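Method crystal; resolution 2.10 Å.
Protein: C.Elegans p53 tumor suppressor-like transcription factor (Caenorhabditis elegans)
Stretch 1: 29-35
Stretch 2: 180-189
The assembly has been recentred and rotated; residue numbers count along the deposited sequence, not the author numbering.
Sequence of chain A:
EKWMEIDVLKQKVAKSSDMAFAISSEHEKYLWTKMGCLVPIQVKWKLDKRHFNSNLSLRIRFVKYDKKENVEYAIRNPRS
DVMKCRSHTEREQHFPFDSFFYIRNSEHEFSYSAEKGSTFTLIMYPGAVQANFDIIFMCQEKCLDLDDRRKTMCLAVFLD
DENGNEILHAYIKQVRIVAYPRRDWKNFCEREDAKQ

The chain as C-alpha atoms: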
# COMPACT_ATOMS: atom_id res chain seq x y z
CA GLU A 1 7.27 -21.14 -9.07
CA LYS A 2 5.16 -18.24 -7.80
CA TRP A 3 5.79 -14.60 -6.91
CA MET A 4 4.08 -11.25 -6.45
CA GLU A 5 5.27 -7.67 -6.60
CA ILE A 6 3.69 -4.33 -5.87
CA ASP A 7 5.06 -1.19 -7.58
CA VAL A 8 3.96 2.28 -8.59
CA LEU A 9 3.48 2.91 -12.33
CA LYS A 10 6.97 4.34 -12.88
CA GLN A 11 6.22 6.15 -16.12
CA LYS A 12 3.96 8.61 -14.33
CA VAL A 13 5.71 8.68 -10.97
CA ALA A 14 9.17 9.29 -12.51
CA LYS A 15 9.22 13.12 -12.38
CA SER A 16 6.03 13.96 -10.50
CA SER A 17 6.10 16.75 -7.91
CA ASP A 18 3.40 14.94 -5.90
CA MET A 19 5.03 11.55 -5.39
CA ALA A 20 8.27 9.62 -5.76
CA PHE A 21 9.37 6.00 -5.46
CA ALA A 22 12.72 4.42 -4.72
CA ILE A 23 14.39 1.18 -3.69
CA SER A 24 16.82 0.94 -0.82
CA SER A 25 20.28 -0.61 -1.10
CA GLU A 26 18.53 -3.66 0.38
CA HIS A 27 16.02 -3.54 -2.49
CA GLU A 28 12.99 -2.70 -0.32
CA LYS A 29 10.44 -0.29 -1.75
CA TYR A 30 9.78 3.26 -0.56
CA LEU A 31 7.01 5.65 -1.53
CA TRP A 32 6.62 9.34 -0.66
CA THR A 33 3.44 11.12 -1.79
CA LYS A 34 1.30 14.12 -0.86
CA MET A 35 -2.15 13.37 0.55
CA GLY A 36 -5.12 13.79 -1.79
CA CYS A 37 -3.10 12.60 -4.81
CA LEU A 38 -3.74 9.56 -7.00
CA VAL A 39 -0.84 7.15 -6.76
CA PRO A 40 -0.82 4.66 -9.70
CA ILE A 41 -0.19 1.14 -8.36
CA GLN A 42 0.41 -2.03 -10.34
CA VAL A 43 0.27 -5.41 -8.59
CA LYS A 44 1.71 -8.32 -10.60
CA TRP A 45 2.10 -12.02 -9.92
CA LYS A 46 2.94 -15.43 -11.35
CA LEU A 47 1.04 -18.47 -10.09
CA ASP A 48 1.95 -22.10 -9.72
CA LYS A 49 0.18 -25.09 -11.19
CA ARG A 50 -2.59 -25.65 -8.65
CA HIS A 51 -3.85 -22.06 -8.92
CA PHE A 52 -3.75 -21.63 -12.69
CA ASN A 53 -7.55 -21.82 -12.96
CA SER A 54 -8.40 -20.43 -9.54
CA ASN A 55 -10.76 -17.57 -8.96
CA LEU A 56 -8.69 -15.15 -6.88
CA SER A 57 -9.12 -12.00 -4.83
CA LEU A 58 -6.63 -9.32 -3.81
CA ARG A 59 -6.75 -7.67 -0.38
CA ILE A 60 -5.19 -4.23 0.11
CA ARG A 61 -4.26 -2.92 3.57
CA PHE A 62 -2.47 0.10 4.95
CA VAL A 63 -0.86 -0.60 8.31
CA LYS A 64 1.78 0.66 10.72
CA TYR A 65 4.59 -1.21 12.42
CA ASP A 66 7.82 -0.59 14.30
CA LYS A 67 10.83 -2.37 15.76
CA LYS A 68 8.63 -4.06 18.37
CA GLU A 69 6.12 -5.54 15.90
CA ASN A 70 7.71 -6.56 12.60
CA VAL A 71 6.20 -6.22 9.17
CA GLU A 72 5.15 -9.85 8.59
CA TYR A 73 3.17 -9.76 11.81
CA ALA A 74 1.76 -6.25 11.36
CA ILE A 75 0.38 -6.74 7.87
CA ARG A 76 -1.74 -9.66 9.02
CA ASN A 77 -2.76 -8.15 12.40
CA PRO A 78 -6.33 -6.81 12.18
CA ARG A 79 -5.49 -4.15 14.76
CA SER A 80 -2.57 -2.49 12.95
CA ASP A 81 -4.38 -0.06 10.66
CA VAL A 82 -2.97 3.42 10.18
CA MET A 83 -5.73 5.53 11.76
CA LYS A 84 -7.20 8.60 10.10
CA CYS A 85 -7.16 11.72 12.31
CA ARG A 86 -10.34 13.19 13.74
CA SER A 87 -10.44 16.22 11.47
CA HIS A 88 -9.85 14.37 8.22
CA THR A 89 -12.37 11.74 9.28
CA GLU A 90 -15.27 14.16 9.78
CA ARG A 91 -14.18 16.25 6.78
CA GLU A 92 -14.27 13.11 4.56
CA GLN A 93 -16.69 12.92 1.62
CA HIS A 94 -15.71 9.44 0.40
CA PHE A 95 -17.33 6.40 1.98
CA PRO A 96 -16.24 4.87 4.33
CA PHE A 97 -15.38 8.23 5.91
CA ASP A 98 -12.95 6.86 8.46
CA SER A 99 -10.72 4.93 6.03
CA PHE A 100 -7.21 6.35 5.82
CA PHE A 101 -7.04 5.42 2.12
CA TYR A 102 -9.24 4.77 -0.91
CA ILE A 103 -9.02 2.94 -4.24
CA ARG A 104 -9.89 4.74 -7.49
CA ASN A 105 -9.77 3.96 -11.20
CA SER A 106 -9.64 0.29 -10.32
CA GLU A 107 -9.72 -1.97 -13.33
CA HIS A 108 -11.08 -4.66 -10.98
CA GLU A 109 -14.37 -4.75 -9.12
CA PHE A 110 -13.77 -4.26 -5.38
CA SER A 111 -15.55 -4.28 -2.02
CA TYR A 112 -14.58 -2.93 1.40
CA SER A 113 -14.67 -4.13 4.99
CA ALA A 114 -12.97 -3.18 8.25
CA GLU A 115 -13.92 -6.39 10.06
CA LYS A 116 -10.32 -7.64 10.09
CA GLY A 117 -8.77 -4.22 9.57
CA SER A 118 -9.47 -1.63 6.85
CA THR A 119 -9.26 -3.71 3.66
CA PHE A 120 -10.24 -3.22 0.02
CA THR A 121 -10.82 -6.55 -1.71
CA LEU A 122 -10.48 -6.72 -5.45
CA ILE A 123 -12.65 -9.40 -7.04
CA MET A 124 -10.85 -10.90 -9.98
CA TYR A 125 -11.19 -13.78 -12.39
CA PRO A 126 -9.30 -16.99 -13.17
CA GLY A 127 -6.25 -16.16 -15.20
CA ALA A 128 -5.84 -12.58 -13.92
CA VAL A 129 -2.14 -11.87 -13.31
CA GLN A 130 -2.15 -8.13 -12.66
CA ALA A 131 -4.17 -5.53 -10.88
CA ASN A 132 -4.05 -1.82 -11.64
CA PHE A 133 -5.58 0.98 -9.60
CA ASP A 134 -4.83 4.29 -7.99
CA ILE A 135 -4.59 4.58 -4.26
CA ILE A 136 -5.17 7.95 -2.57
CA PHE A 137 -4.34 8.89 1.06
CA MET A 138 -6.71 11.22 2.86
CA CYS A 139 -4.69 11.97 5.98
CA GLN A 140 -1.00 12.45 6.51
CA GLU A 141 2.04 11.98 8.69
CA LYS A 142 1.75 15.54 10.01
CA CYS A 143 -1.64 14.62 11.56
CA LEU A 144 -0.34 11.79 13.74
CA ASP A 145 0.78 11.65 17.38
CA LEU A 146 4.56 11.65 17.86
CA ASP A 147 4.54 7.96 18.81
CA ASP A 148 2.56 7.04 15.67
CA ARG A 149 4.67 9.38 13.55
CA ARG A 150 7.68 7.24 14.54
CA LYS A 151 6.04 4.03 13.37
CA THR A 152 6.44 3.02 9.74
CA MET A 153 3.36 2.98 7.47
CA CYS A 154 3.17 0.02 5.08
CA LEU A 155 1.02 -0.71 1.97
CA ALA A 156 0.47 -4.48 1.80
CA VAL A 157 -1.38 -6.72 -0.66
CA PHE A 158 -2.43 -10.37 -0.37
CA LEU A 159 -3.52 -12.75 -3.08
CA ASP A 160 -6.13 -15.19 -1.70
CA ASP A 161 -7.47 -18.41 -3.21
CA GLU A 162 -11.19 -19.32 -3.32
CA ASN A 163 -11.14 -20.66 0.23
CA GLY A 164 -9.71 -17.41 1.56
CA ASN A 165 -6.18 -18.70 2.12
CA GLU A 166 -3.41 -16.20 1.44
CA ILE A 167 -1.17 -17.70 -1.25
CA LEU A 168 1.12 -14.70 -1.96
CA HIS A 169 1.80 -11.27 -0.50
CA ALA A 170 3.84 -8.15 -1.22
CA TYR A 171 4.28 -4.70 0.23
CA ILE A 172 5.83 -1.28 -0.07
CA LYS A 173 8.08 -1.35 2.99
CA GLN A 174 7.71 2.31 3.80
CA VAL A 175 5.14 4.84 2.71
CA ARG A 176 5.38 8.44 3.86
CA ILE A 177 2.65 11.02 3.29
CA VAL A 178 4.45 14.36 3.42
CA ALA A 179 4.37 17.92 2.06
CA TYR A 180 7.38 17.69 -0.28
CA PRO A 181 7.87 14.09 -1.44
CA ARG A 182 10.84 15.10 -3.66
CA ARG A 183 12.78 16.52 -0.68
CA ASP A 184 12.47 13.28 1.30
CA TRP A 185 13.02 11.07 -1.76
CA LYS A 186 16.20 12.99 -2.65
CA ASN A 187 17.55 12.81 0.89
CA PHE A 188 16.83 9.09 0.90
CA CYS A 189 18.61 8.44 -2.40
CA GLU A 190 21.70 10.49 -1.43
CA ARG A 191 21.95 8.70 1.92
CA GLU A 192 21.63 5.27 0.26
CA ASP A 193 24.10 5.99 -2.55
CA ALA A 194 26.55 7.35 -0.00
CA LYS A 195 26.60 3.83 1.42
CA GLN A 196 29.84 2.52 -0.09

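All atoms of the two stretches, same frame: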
# COMPACT_ATOMS: atom_id res chain seq x y z
N LYS A 29 11.09 -1.40 -1.07
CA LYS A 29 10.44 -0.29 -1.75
C LYS A 29 9.93 0.83 -0.87
O LYS A 29 9.29 0.59 0.16
CB LYS A 29 9.32 -0.85 -2.61
CG LYS A 29 9.84 -2.00 -3.47
CD LYS A 29 8.80 -2.54 -4.38
CE LYS A 29 9.40 -3.62 -5.27
NZ LYS A 29 8.32 -4.23 -6.04
N TYR A 30 10.19 2.06 -1.30
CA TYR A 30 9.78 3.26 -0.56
C TYR A 30 8.96 4.21 -1.41
O TYR A 30 9.31 4.51 -2.55
CB TYR A 30 11.01 4.01 -0.03
CG TYR A 30 11.81 3.25 0.99
CD1 TYR A 30 12.46 2.05 0.66
CD2 TYR A 30 11.92 3.71 2.31
CE1 TYR A 30 13.18 1.34 1.61
CE2 TYR A 30 12.64 3.00 3.26
CZ TYR A 30 13.27 1.82 2.91
OH TYR A 30 14.01 1.15 3.85
N LEU A 31 7.87 4.69 -0.84
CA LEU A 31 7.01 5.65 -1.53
C LEU A 31 6.81 6.91 -0.69
O LEU A 31 6.62 6.84 0.53
CB LEU A 31 5.63 5.04 -1.81
CG LEU A 31 4.54 6.03 -2.25
CD1 LEU A 31 4.78 6.46 -3.70
CD2 LEU A 31 3.15 5.39 -2.12
N TRP A 32 6.89 8.07 -1.33
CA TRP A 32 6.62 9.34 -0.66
C TRP A 32 5.57 9.96 -1.56
O TRP A 32 5.74 9.95 -2.78
CB TRP A 32 7.84 10.27 -0.62
CG TRP A 32 9.03 9.72 0.16
CD1 TRP A 32 9.37 9.98 1.46
CD2 TRP A 32 10.02 8.82 -0.34
NE1 TRP A 32 10.52 9.30 1.80
CE2 TRP A 32 10.94 8.58 0.71
CE3 TRP A 32 10.22 8.19 -1.58
CZ2 TRP A 32 12.04 7.73 0.56
CZ3 TRP A 32 11.31 7.34 -1.73
CH2 TRP A 32 12.21 7.13 -0.66
N THR A 33 4.50 10.48 -0.98
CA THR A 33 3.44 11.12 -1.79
C THR A 33 2.72 12.16 -0.94
O THR A 33 2.78 12.10 0.29
CB THR A 33 2.38 10.06 -2.25
OG1 THR A 33 1.28 10.70 -2.90
CG2 THR A 33 1.87 9.27 -1.05
N LYS A 34 2.07 13.12 -1.59
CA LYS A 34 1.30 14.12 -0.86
C LYS A 34 -0.06 13.47 -0.62
O LYS A 34 -0.41 12.52 -1.33
CB LYS A 34 1.05 15.37 -1.72
CG LYS A 34 2.27 16.14 -2.15
CD LYS A 34 1.77 17.33 -2.92
CE LYS A 34 2.88 18.13 -3.53
NZ LYS A 34 2.30 19.35 -4.13
N MET A 35 -0.83 13.95 0.35
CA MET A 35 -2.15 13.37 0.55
C MET A 35 -3.08 13.93 -0.53
O MET A 35 -2.75 14.93 -1.16
CB MET A 35 -2.69 13.66 1.97
CG MET A 35 -3.07 15.08 2.28
SD MET A 35 -4.05 15.17 3.85
CE MET A 35 -5.70 14.97 3.22
N TYR A 180 6.47 17.61 0.86
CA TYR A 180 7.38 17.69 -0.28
C TYR A 180 8.04 16.33 -0.54
O TYR A 180 9.20 16.10 -0.19
CB TYR A 180 8.43 18.76 0.03
CG TYR A 180 7.81 20.13 0.17
CD1 TYR A 180 7.32 20.81 -0.95
CD2 TYR A 180 7.67 20.73 1.42
CE1 TYR A 180 6.68 22.07 -0.82
CE2 TYR A 180 7.04 21.98 1.57
CZ TYR A 180 6.56 22.64 0.45
OH TYR A 180 5.93 23.85 0.59
N PRO A 181 7.30 15.42 -1.17
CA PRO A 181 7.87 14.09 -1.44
C PRO A 181 9.25 14.11 -2.11
O PRO A 181 10.08 13.25 -1.81
CB PRO A 181 6.79 13.39 -2.29
CG PRO A 181 5.91 14.52 -2.81
CD PRO A 181 5.91 15.52 -1.67
N ARG A 182 9.52 15.08 -3.00
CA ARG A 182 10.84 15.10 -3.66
C ARG A 182 12.00 15.43 -2.70
O ARG A 182 13.11 14.97 -2.92
CB ARG A 182 10.85 16.04 -4.87
CG ARG A 182 10.06 15.47 -6.06
CD ARG A 182 10.77 14.24 -6.71
NE ARG A 182 9.86 13.45 -7.56
CZ ARG A 182 10.18 12.28 -8.12
NH1 ARG A 182 11.39 11.77 -7.93
NH2 ARG A 182 9.30 11.62 -8.84
N ARG A 183 11.74 16.22 -1.66
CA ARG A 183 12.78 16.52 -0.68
C ARG A 183 13.19 15.22 0.02
O ARG A 183 14.37 14.85 0.04
CB ARG A 183 12.28 17.51 0.37
CG ARG A 183 13.18 17.62 1.62
CD ARG A 183 12.54 18.48 2.69
NE ARG A 183 12.20 19.81 2.19
CZ ARG A 183 11.40 20.67 2.83
NH1 ARG A 183 11.15 21.86 2.31
NH2 ARG A 183 10.84 20.33 3.98
N ASP A 184 12.20 14.51 0.57
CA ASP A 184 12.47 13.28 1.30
C ASP A 184 13.06 12.18 0.41
O ASP A 184 13.98 11.46 0.82
CB ASP A 184 11.19 12.82 2.00
CG ASP A 184 10.73 13.80 3.08
OD1 ASP A 184 11.58 14.17 3.91
OD2 ASP A 184 9.56 14.21 3.11
N TRP A 185 12.52 12.05 -0.79
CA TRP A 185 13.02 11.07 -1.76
C TRP A 185 14.50 11.36 -2.07
O TRP A 185 15.34 10.45 -2.10
CB TRP A 185 12.24 11.16 -3.06
CG TRP A 185 12.92 10.51 -4.26
CD1 TRP A 185 12.93 9.18 -4.58
CD2 TRP A 185 13.61 11.18 -5.34
NE1 TRP A 185 13.58 8.98 -5.78
CE2 TRP A 185 14.00 10.19 -6.27
CE3 TRP A 185 13.92 12.52 -5.61
CZ2 TRP A 185 14.69 10.49 -7.45
CZ3 TRP A 185 14.62 12.82 -6.79
CH2 TRP A 185 14.99 11.81 -7.69
N LYS A 186 14.82 12.63 -2.31
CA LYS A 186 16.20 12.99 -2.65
C LYS A 186 17.15 12.71 -1.50
O LYS A 186 18.27 12.20 -1.70
CB LYS A 186 16.28 14.45 -3.09
CG LYS A 186 17.70 14.97 -3.38
CD LYS A 186 18.48 14.14 -4.42
CE LYS A 186 17.84 14.10 -5.79
NZ LYS A 186 18.90 13.79 -6.86
N ASN A 187 16.72 13.06 -0.29
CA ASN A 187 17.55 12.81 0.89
C ASN A 187 17.77 11.31 1.00
O ASN A 187 18.87 10.85 1.28
CB ASN A 187 16.87 13.32 2.17
CG ASN A 187 16.95 14.83 2.30
OD1 ASN A 187 17.76 15.46 1.66
ND2 ASN A 187 16.12 15.41 3.17
N PHE A 188 16.70 10.54 0.81
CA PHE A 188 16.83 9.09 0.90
C PHE A 188 17.83 8.52 -0.11
O PHE A 188 18.70 7.73 0.25
CB PHE A 188 15.47 8.42 0.68
CG PHE A 188 15.52 6.91 0.71
CD1 PHE A 188 15.38 6.22 1.90
CD2 PHE A 188 15.66 6.18 -0.47
CE1 PHE A 188 15.37 4.82 1.92
CE2 PHE A 188 15.65 4.78 -0.46
CZ PHE A 188 15.50 4.11 0.73
N CYS A 189 17.70 8.92 -1.37
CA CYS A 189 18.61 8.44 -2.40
C CYS A 189 20.07 8.81 -2.12
O CYS A 189 20.96 7.95 -2.22
CB CYS A 189 18.17 8.97 -3.77
SG CYS A 189 16.60 8.25 -4.32

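An aromatic, apolar contact packs the helix that begins at Pro181 across the strand 29–33, with no hydrogen bond between the two stretches. The axes approach to 7.7 Å and run roughly antiparallel, at 153°; about 433 Å² is buried, with Trp32 meeting four helix residues and Tyr30 one. Trp32 is the centre. Its CA-to-CB bond points toward the helix, and its indole (chi1 m) lies along Pro181, Asp184, Trp185 and Phe188, residues related by steps of three or four (181 to 184 or 185, then on to 188), which puts them on one side of the helix. Trp185 CA sits over the six-membered ring of Trp32, 3.9 Å from its centroid and only 4° off the normal, a CH-pi contact. The Trp185 indole (chi1 t) turns its edge toward the same ring in an offset edge-to-face pair, planes at 76°, with Trp32 CZ3 3.8 Å from Trp185 CD1. Asp184 contributes its methylene rather than its charge: its CB lies 3.4 Å from Trp32 CD1, while the carboxylate makes no hydrogen bond to the strand. Phe188 links both strand aromatics. Its CB reaches Trp32 CZ2 at 3.5 Å, and its CE1 lies over one face of the Tyr30 ring, 3.5 Å from Tyr30 CE2, with planes at 38°. Tyr30 is buried yet polar at its tip; its OH is satisfied elsewhere in the structure. At the other end the backbones come closest, Pro181 CA lying 5.0 Å from Trp32 CA. The compact proline ring suits this narrow gap, with Pro181 CB 3.7 Å from Trp32 CB, and its first-turn position leaves no helical hydrogen bond lost for want of an amide proton. Lys34 covers the margin with its extended aliphatic chain, CG 3.7 Å from Pro181 CD. Leu31, alternating with Tyr30 and Trp32, makes no contact with the helix.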